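Local coordinates for protein GH127 beta-L-arabinofuranoside (Geobacillus stearothermophilus, PDB 4QK0) that probably hydrolyses terminal beta-L-arabinofuranosidic bonds as a family 127 glycoside hydrolase, releasing L-arabinose from arabinose-containing saccharides, at residues K289-K301 and W343-Y356. Residues are numbered along the deposited sequence; the frame is centred on the assembly and turned at random.
Sequences KQACQTLWENVTK and WTRRMLELEMDGKY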
ATOM      1  N   LYS A 289     -30.434  -4.383  19.079  1.00 28.41           N
ATOM      2  CA  LYS A 289     -29.555  -5.280  19.772  1.00 31.95           C
ATOM      3  C   LYS A 289     -28.896  -6.273  18.822  1.00 30.96           C
ATOM      4  O   LYS A 289     -27.705  -6.515  18.913  1.00 29.93           O
ATOM      5  CB  LYS A 289     -30.319  -6.050  20.843  1.00 32.86           C
ATOM      6  CG  LYS A 289     -29.504  -7.086  21.590  1.00 35.98           C
ATOM      7  CD  LYS A 289     -30.247  -7.637  22.802  1.00 37.96           C
ATOM      8  CE  LYS A 289     -29.586  -8.927  23.249  1.00 44.61           C
ATOM      9  NZ  LYS A 289     -29.901  -9.270  24.650  1.00 49.79           N
ATOM     10  N   GLN A 290     -29.686  -6.856  17.949  1.00 32.01           N
ATOM     11  CA  GLN A 290     -29.185  -7.825  16.982  1.00 36.39           C
ATOM     12  C   GLN A 290     -28.280  -7.189  15.963  1.00 29.93           C
ATOM     13  O   GLN A 290     -27.291  -7.778  15.613  1.00 29.41           O
ATOM     14  CB  GLN A 290     -30.328  -8.506  16.249  1.00 40.54           C
ATOM     15  CG  GLN A 290     -30.806  -9.718  17.030  1.00 52.51           C
ATOM     16  CD  GLN A 290     -32.141 -10.231  16.543  1.00 58.44           C
ATOM     17  OE1 GLN A 290     -32.571  -9.931  15.421  1.00 65.68           O
ATOM     18  NE2 GLN A 290     -32.825 -10.990  17.395  1.00 68.70           N
ATOM     19  N   ALA A 291     -28.613  -5.985  15.512  1.00 28.97           N
ATOM     20  CA  ALA A 291     -27.735  -5.243  14.602  1.00 28.87           C
ATOM     21  C   ALA A 291     -26.361  -5.025  15.241  1.00 26.93           C
ATOM     22  O   ALA A 291     -25.349  -5.286  14.627  1.00 28.30           O
ATOM     23  CB  ALA A 291     -28.352  -3.925  14.208  1.00 28.35           C
ATOM     24  N   CYS A 292     -26.355  -4.627  16.513  1.00 28.18           N
ATOM     25  CA  CYS A 292     -25.139  -4.452  17.272  1.00 29.62           C
ATOM     26  C   CYS A 292     -24.344  -5.708  17.355  1.00 29.39           C
ATOM     27  O   CYS A 292     -23.134  -5.643  17.230  1.00 29.47           O
ATOM     28  CB  CYS A 292     -25.403  -3.937  18.684  1.00 31.45           C
ATOM     29  SG  CYS A 292     -25.985  -2.208  18.685  1.00 37.09           S
ATOM     30  N   GLN A 293     -25.008  -6.844  17.590  1.00 29.27           N
ATOM     31  CA  GLN A 293     -24.312  -8.082  17.774  1.00 29.68           C
ATOM     32  C   GLN A 293     -23.694  -8.509  16.463  1.00 28.87           C
ATOM     33  O   GLN A 293     -22.614  -9.060  16.470  1.00 29.28           O
ATOM     34  CB  GLN A 293     -25.205  -9.190  18.338  1.00 35.77           C
ATOM     35  CG  GLN A 293     -25.515  -8.958  19.820  1.00 44.03           C
ATOM     36  CD  GLN A 293     -26.681  -9.813  20.365  1.00 47.48           C
ATOM     37  OE1 GLN A 293     -27.703 -10.022  19.694  1.00 47.06           O
ATOM     38  NE2 GLN A 293     -26.545 -10.260  21.608  1.00 49.70           N
ATOM     39  N   THR A 294     -24.388  -8.281  15.364  1.00 26.10           N
ATOM     40  CA  THR A 294     -23.922  -8.662  14.054  1.00 28.00           C
ATOM     41  C   THR A 294     -22.694  -7.802  13.710  1.00 27.53           C
ATOM     42  O   THR A 294     -21.716  -8.315  13.220  1.00 24.48           O
ATOM     43  CB  THR A 294     -25.033  -8.439  13.025  1.00 28.19           C
ATOM     44  OG1 THR A 294     -26.079  -9.359  13.329  1.00 32.86           O
ATOM     45  CG2 THR A 294     -24.568  -8.688  11.600  1.00 29.10           C
ATOM     46  N   LEU A 295     -22.758  -6.520  14.036  1.00 22.20           N
ATOM     47  CA  LEU A 295     -21.644  -5.639  13.772  1.00 22.26           C
ATOM     48  C   LEU A 295     -20.464  -5.938  14.670  1.00 23.62           C
ATOM     49  O   LEU A 295     -19.338  -5.919  14.209  1.00 25.21           O
ATOM     50  CB  LEU A 295     -22.063  -4.198  13.884  1.00 22.68           C
ATOM     51  CG  LEU A 295     -22.976  -3.783  12.720  1.00 20.84           C
ATOM     52  CD1 LEU A 295     -23.799  -2.567  13.074  1.00 22.66           C
ATOM     53  CD2 LEU A 295     -22.171  -3.469  11.481  1.00 23.65           C
ATOM     54  N   TRP A 296     -20.726  -6.272  15.930  1.00 22.78           N
ATOM     55  CA  TRP A 296     -19.692  -6.674  16.840  1.00 22.60           C
ATOM     56  C   TRP A 296     -18.915  -7.855  16.330  1.00 23.87           C
ATOM     57  O   TRP A 296     -17.687  -7.897  16.415  1.00 25.56           O
ATOM     58  CB  TRP A 296     -20.284  -7.069  18.195  1.00 20.64           C
ATOM     59  CG  TRP A 296     -19.277  -7.667  19.083  1.00 18.36           C
ATOM     60  CD1 TRP A 296     -19.052  -8.962  19.306  1.00 18.04           C
ATOM     61  CD2 TRP A 296     -18.311  -6.955  19.832  1.00 19.21           C
ATOM     62  NE1 TRP A 296     -18.007  -9.120  20.161  1.00 19.64           N
ATOM     63  CE2 TRP A 296     -17.542  -7.893  20.505  1.00 19.43           C
ATOM     64  CE3 TRP A 296     -18.065  -5.608  20.026  1.00 19.92           C
ATOM     65  CZ2 TRP A 296     -16.546  -7.553  21.356  1.00 23.97           C
ATOM     66  CZ3 TRP A 296     -17.070  -5.241  20.832  1.00 22.27           C
ATOM     67  CH2 TRP A 296     -16.287  -6.217  21.502  1.00 24.65           C
ATOM     68  N   GLU A 297     -19.622  -8.878  15.929  1.00 23.29           N
ATOM     69  CA  GLU A 297     -18.981 -10.063  15.384  1.00 26.54           C
ATOM     70  C   GLU A 297     -18.180  -9.719  14.124  1.00 25.90           C
ATOM     71  O   GLU A 297     -17.087 -10.219  13.949  1.00 26.05           O
ATOM     72  CB  GLU A 297     -20.031 -11.131  15.046  1.00 30.88           C
ATOM     73  CG  GLU A 297     -20.690 -11.710  16.319  1.00 40.27           C
ATOM     74  CD  GLU A 297     -19.744 -12.581  17.162  1.00 46.37           C
ATOM     75  OE1 GLU A 297     -19.289 -13.632  16.634  1.00 59.50           O
ATOM     76  OE2 GLU A 297     -19.426 -12.239  18.339  1.00 51.26           O
ATOM     77  N   ASN A 298     -18.720  -8.865  13.251  1.00 24.15           N
ATOM     78  CA  ASN A 298     -18.006  -8.535  12.060  1.00 23.88           C
ATOM     79  C   ASN A 298     -16.695  -7.782  12.401  1.00 25.79           C
ATOM     80  O   ASN A 298     -15.627  -8.096  11.865  1.00 24.73           O
ATOM     81  CB  ASN A 298     -18.826  -7.701  11.141  1.00 22.91           C
ATOM     82  CG  ASN A 298     -18.103  -7.453   9.806  1.00 25.31           C
ATOM     83  OD1 ASN A 298     -17.765  -6.323   9.447  1.00 23.08           O
ATOM     84  ND2 ASN A 298     -17.934  -8.526   9.033  1.00 23.04           N
ATOM     85  N   VAL A 299     -16.772  -6.783  13.276  1.00 22.38           N
ATOM     86  CA  VAL A 299     -15.582  -5.985  13.602  1.00 22.08           C
ATOM     87  C   VAL A 299     -14.541  -6.872  14.285  1.00 23.74           C
ATOM     88  O   VAL A 299     -13.398  -6.898  13.862  1.00 23.87           O
ATOM     89  CB  VAL A 299     -15.909  -4.798  14.515  1.00 19.48           C
ATOM     90  CG1 VAL A 299     -14.647  -4.190  15.037  1.00 22.26           C
ATOM     91  CG2 VAL A 299     -16.683  -3.779  13.758  1.00 19.42           C
ATOM     92  N   THR A 300     -14.953  -7.626  15.294  1.00 22.40           N
ATOM     93  CA  THR A 300     -14.014  -8.226  16.199  1.00 25.85           C
ATOM     94  C   THR A 300     -13.575  -9.595  15.727  1.00 24.13           C
ATOM     95  O   THR A 300     -12.571 -10.082  16.198  1.00 21.78           O
ATOM     96  CB  THR A 300     -14.561  -8.363  17.653  1.00 25.96           C
ATOM     97  OG1 THR A 300     -15.688  -9.241  17.680  1.00 28.47           O
ATOM     98  CG2 THR A 300     -14.939  -7.048  18.172  1.00 26.60           C
ATOM     99  N   LYS A 301     -14.337 -10.233  14.864  1.00 20.98           N
ATOM    100  CA  LYS A 301     -13.913 -11.496  14.319  1.00 24.45           C
ATOM    101  C   LYS A 301     -13.410 -11.427  12.850  1.00 23.89           C
ATOM    102  O   LYS A 301     -12.986 -12.437  12.296  1.00 22.97           O
ATOM    103  CB  LYS A 301     -15.029 -12.508  14.426  1.00 28.19           C
ATOM    104  CG  LYS A 301     -15.263 -12.790  15.919  1.00 35.11           C
ATOM    105  CD  LYS A 301     -15.678 -14.195  16.354  1.00 44.98           C
ATOM    106  CE  LYS A 301     -15.843 -14.237  17.885  1.00 57.52           C
ATOM    107  NZ  LYS A 301     -16.970 -13.358  18.346  1.00 60.91           N
ATOM    108  N   TRP A 343     -17.231   1.276  23.043  1.00 23.79           N
ATOM    109  CA  TRP A 343     -18.231   0.378  22.509  1.00 24.43           C
ATOM    110  C   TRP A 343     -18.373  -0.842  23.396  1.00 26.92           C
ATOM    111  O   TRP A 343     -19.496  -1.208  23.753  1.00 26.92           O
ATOM    112  CB  TRP A 343     -17.849  -0.055  21.131  1.00 24.65           C
ATOM    113  CG  TRP A 343     -18.869  -0.852  20.440  1.00 28.13           C
ATOM    114  CD1 TRP A 343     -20.208  -0.903  20.714  1.00 29.28           C
ATOM    115  CD2 TRP A 343     -18.675  -1.671  19.281  1.00 26.94           C
ATOM    116  NE1 TRP A 343     -20.839  -1.700  19.806  1.00 28.25           N
ATOM    117  CE2 TRP A 343     -19.936  -2.175  18.906  1.00 26.40           C
ATOM    118  CE3 TRP A 343     -17.563  -1.991  18.501  1.00 26.15           C
ATOM    119  CZ2 TRP A 343     -20.117  -3.040  17.794  1.00 27.44           C
ATOM    120  CZ3 TRP A 343     -17.735  -2.846  17.398  1.00 27.00           C
ATOM    121  CH2 TRP A 343     -19.001  -3.350  17.047  1.00 24.39           C
ATOM    122  N   THR A 344     -17.258  -1.428  23.809  1.00 25.63           N
ATOM    123  CA  THR A 344     -17.317  -2.644  24.592  1.00 29.34           C
ATOM    124  C   THR A 344     -18.086  -2.424  25.896  1.00 31.85           C
ATOM    125  O   THR A 344     -18.794  -3.295  26.380  1.00 33.17           O
ATOM    126  CB  THR A 344     -15.920  -3.199  24.950  1.00 31.05           C
ATOM    127  OG1 THR A 344     -15.170  -2.206  25.669  1.00 29.57           O
ATOM    128  CG2 THR A 344     -15.149  -3.571  23.680  1.00 32.59           C
ATOM    129  N   ARG A 345     -17.905  -1.276  26.492  1.00 32.84           N
ATOM    130  CA  ARG A 345     -18.582  -0.990  27.718  1.00 34.35           C
ATOM    131  C   ARG A 345     -20.109  -1.005  27.539  1.00 30.49           C
ATOM    132  O   ARG A 345     -20.784  -1.491  28.392  1.00 29.33           O
ATOM    133  CB  ARG A 345     -18.110   0.336  28.288  1.00 35.09           C
ATOM    134  CG  ARG A 345     -18.430   0.499  29.767  1.00 39.84           C
ATOM    135  CD  ARG A 345     -18.089   1.911  30.159  1.00 45.93           C
ATOM    136  NE  ARG A 345     -18.636   2.309  31.436  1.00 49.53           N
ATOM    137  CZ  ARG A 345     -18.532   3.538  31.927  1.00 48.82           C
ATOM    138  NH1 ARG A 345     -17.888   4.492  31.252  1.00 48.68           N
ATOM    139  NH2 ARG A 345     -19.068   3.819  33.101  1.00 49.92           N
ATOM    140  N   ARG A 346     -20.633  -0.431  26.460  1.00 30.72           N
ATOM    141  CA  ARG A 346     -22.049  -0.490  26.188  1.00 30.91           C
ATOM    142  C   ARG A 346     -22.497  -1.887  25.817  1.00 31.48           C
ATOM    143  O   ARG A 346     -23.647  -2.269  26.099  1.00 31.03           O
ATOM    144  CB  ARG A 346     -22.445   0.461  25.071  1.00 31.35           C
ATOM    145  CG  ARG A 346     -22.269   1.919  25.435  1.00 34.20           C
ATOM    146  CD  ARG A 346     -23.137   2.318  26.611  1.00 36.56           C
ATOM    147  NE  ARG A 346     -23.295   3.758  26.747  1.00 41.17           N
ATOM    148  CZ  ARG A 346     -24.043   4.356  27.676  1.00 41.40           C
ATOM    149  NH1 ARG A 346     -24.712   3.627  28.553  1.00 39.77           N
ATOM    150  NH2 ARG A 346     -24.106   5.699  27.752  1.00 42.87           N
HETATM  151  N   MSE A 347     -21.637  -2.645  25.129  1.00 27.21           N
HETATM  152  CA  MSE A 347     -22.032  -4.023  24.772  1.00 24.94           C
HETATM  153  C   MSE A 347     -22.206  -4.786  26.060  1.00 24.00           C
HETATM  154  O   MSE A 347     -23.091  -5.600  26.172  1.00 25.63           O
HETATM  155  CB  MSE A 347     -21.052  -4.767  23.896  1.00 22.70           C
HETATM  156  CG  MSE A 347     -20.911  -4.207  22.476  1.00 22.48           C
HETATM  157 SE   MSE A 347     -22.565  -4.279  21.449  1.00 27.18          SE
HETATM  158  CE  MSE A 347     -22.732  -6.215  21.160  1.00 23.41           C
ATOM    159  N   LEU A 348     -21.342  -4.570  27.021  1.00 25.38           N
ATOM    160  CA  LEU A 348     -21.452  -5.236  28.302  1.00 29.92           C
ATOM    161  C   LEU A 348     -22.771  -4.919  29.018  1.00 33.86           C
ATOM    162  O   LEU A 348     -23.295  -5.749  29.703  1.00 31.22           O
ATOM    163  CB  LEU A 348     -20.307  -4.843  29.213  1.00 31.34           C
ATOM    164  CG  LEU A 348     -19.022  -5.585  28.864  1.00 32.42           C
ATOM    165  CD1 LEU A 348     -17.847  -4.989  29.626  1.00 30.73           C
ATOM    166  CD2 LEU A 348     -19.173  -7.071  29.145  1.00 32.32           C
ATOM    167  N   GLU A 349     -23.283  -3.707  28.856  1.00 39.63           N
ATOM    168  CA  GLU A 349     -24.570  -3.329  29.450  1.00 43.02           C
ATOM    169  C   GLU A 349     -25.717  -3.965  28.693  1.00 42.61           C
ATOM    170  O   GLU A 349     -26.783  -4.170  29.225  1.00 48.59           O
ATOM    171  CB  GLU A 349     -24.694  -1.808  29.508  1.00 45.32           C
ATOM    172  CG  GLU A 349     -23.691  -1.223  30.524  1.00 47.28           C
ATOM    173  CD  GLU A 349     -23.516   0.303  30.442  1.00 52.80           C
ATOM    174  OE1 GLU A 349     -24.262   0.951  29.659  1.00 42.85           O
ATOM    175  OE2 GLU A 349     -22.615   0.846  31.134  1.00 46.64           O
ATOM    176  N   LEU A 350     -25.472  -4.353  27.460  1.00 39.63           N
ATOM    177  CA  LEU A 350     -26.486  -5.003  26.661  1.00 38.98           C
ATOM    178  C   LEU A 350     -26.562  -6.510  26.873  1.00 39.06           C
ATOM    179  O   LEU A 350     -27.617  -7.120  26.744  1.00 49.81           O
ATOM    180  CB  LEU A 350     -26.156  -4.720  25.220  1.00 38.61           C
ATOM    181  CG  LEU A 350     -27.097  -5.119  24.112  1.00 37.30           C
ATOM    182  CD1 LEU A 350     -28.461  -4.472  24.326  1.00 38.28           C
ATOM    183  CD2 LEU A 350     -26.489  -4.667  22.785  1.00 41.58           C
ATOM    184  N   GLU A 351     -25.432  -7.109  27.209  1.00 40.55           N
ATOM    185  CA  GLU A 351     -25.337  -8.522  27.423  1.00 34.97           C
ATOM    186  C   GLU A 351     -23.975  -8.785  28.128  1.00 33.65           C
ATOM    187  O   GLU A 351     -22.892  -8.383  27.651  1.00 32.84           O
ATOM    188  CB  GLU A 351     -25.446  -9.208  26.090  1.00 42.41           C
ATOM    189  CG  GLU A 351     -25.433 -10.732  26.115  1.00 52.96           C
ATOM    190  CD  GLU A 351     -24.981 -11.312  24.782  1.00 62.88           C
ATOM    191  OE1 GLU A 351     -24.985 -10.572  23.760  1.00 74.79           O
ATOM    192  OE2 GLU A 351     -24.564 -12.493  24.747  1.00 72.67           O
HETATM  193  N   MSE A 352     -24.038  -9.478  29.240  1.00 25.33           N
HETATM  194  CA  MSE A 352     -22.879  -9.812  30.016  1.00 26.22           C
HETATM  195  C   MSE A 352     -22.154 -10.996  29.399  1.00 26.84           C
HETATM  196  O   MSE A 352     -22.434 -12.137  29.699  1.00 27.30           O
HETATM  197  CB  MSE A 352     -23.310 -10.069  31.436  1.00 24.27           C
HETATM  198  CG  MSE A 352     -22.048 -10.237  32.263  1.00 30.15           C
HETATM  199 SE   MSE A 352     -20.909  -8.601  32.346  1.00 33.20          SE
HETATM  200  CE  MSE A 352     -22.290  -7.263  32.661  1.00 29.40           C
ATOM    201  N   ASP A 353     -21.211 -10.702  28.502  1.00 27.94           N
ATOM    202  CA  ASP A 353     -20.410 -11.709  27.825  1.00 27.60           C
ATOM    203  C   ASP A 353     -18.927 -11.311  27.947  1.00 28.06           C
ATOM    204  O   ASP A 353     -18.502 -10.218  27.520  1.00 27.13           O
ATOM    205  CB  ASP A 353     -20.863 -11.805  26.374  1.00 30.33           C
ATOM    206  CG  ASP A 353     -20.246 -12.953  25.644  1.00 32.85           C
ATOM    207  OD1 ASP A 353     -19.061 -13.358  25.916  1.00 30.22           O
ATOM    208  OD2 ASP A 353     -20.958 -13.464  24.772  1.00 39.81           O
ATOM    209  N   GLY A 354     -18.163 -12.188  28.555  1.00 24.47           N
ATOM    210  CA  GLY A 354     -16.736 -12.023  28.695  1.00 28.58           C
ATOM    211  C   GLY A 354     -16.016 -11.656  27.386  1.00 30.11           C
ATOM    212  O   GLY A 354     -15.026 -10.948  27.430  1.00 28.33           O
ATOM    213  N   LYS A 355     -16.531 -12.067  26.233  1.00 31.19           N
ATOM    214  CA  LYS A 355     -15.860 -11.728  24.962  1.00 34.05           C
ATOM    215  C   LYS A 355     -15.795 -10.236  24.717  1.00 32.56           C
ATOM    216  O   LYS A 355     -14.876  -9.770  24.093  1.00 36.49           O
ATOM    217  CB  LYS A 355     -16.480 -12.458  23.787  1.00 39.37           C
ATOM    218  CG  LYS A 355     -17.773 -11.829  23.259  1.00 45.71           C
ATOM    219  CD  LYS A 355     -18.625 -12.814  22.397  1.00 49.09           C
ATOM    220  CE  LYS A 355     -20.045 -12.307  22.181  1.00 44.60           C
ATOM    221  NZ  LYS A 355     -20.590 -12.522  20.844  1.00 43.96           N
ATOM    222  N   TYR A 356     -16.721  -9.471  25.282  1.00 31.54           N
ATOM    223  CA  TYR A 356     -16.716  -8.025  25.166  1.00 29.21           C
ATOM    224  C   TYR A 356     -15.595  -7.448  25.995  1.00 32.83           C
ATOM    225  O   TYR A 356     -14.874  -6.513  25.579  1.00 26.61           O
ATOM    226  CB  TYR A 356     -18.060  -7.382  25.594  1.00 29.62           C
ATOM    227  CG  TYR A 356     -19.280  -7.913  24.818  1.00 32.50           C
ATOM    228  CD1 TYR A 356     -19.218  -8.123  23.452  1.00 35.48           C
ATOM    229  CD2 TYR A 356     -20.487  -8.159  25.437  1.00 32.37           C
ATOM    230  CE1 TYR A 356     -20.304  -8.591  22.743  1.00 34.97           C
ATOM    231  CE2 TYR A 356     -21.584  -8.643  24.731  1.00 31.71           C
ATOM    232  CZ  TYR A 356     -21.482  -8.878  23.400  1.00 32.74           C
ATOM    233  OH  TYR A 356     -22.557  -9.320  22.682  1.00 33.47           O
TER
HETATM  234  O   HOH W   1     -30.631  -6.604  26.787  1.00 59.38           O
HETATM  235  O   HOH W   2     -22.560 -10.877  19.207  1.00 58.52           O
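Trp296 drives its indole, a knob, between Trp343, Met347, Lys355 and Tyr356. The ring leaves helix 286-302 with CG anti to the backbone N (chi1 172°), and its benzene edge meets the face of Trp343 in a T-shaped pair, six-ring centroids 5.0 Å apart. Tyr356 sets its own edge on one indole face, planes at 85° and Tyr356 CD1 3.4 Å from Trp296 CE2; the methyl CG2 of Thr300 covers the opposite face. Cutting Trp296 back to an alanine is likely to leave a gap, with the face of Trp343 and the edge of Tyr356 losing their common partner. Met347, a selenomethionine, lies over the Tyr356 ring with CB and brings SE to 4.0 Å from Cys292 CB. Beside this cluster, Glu351 OE1 accepts from Gln293 NE2 (2.7 Å) and Tyr356 OH (2.9 Å) on opposite faces of its carboxylate, which fixes the tyrosine hydroxyl, while OE2 pairs with Lys511. Lys355 NZ bridges to Glu297 OE2 at 2.8 Å, a carboxylate shared with Lys301. Segments 289-301 and 343-350 cross at -133°; with the start of helix 354-365 they join by knobs-into-holes packing round an aromatic cluster, within the helical catalytic domain of the six-hairpin clan.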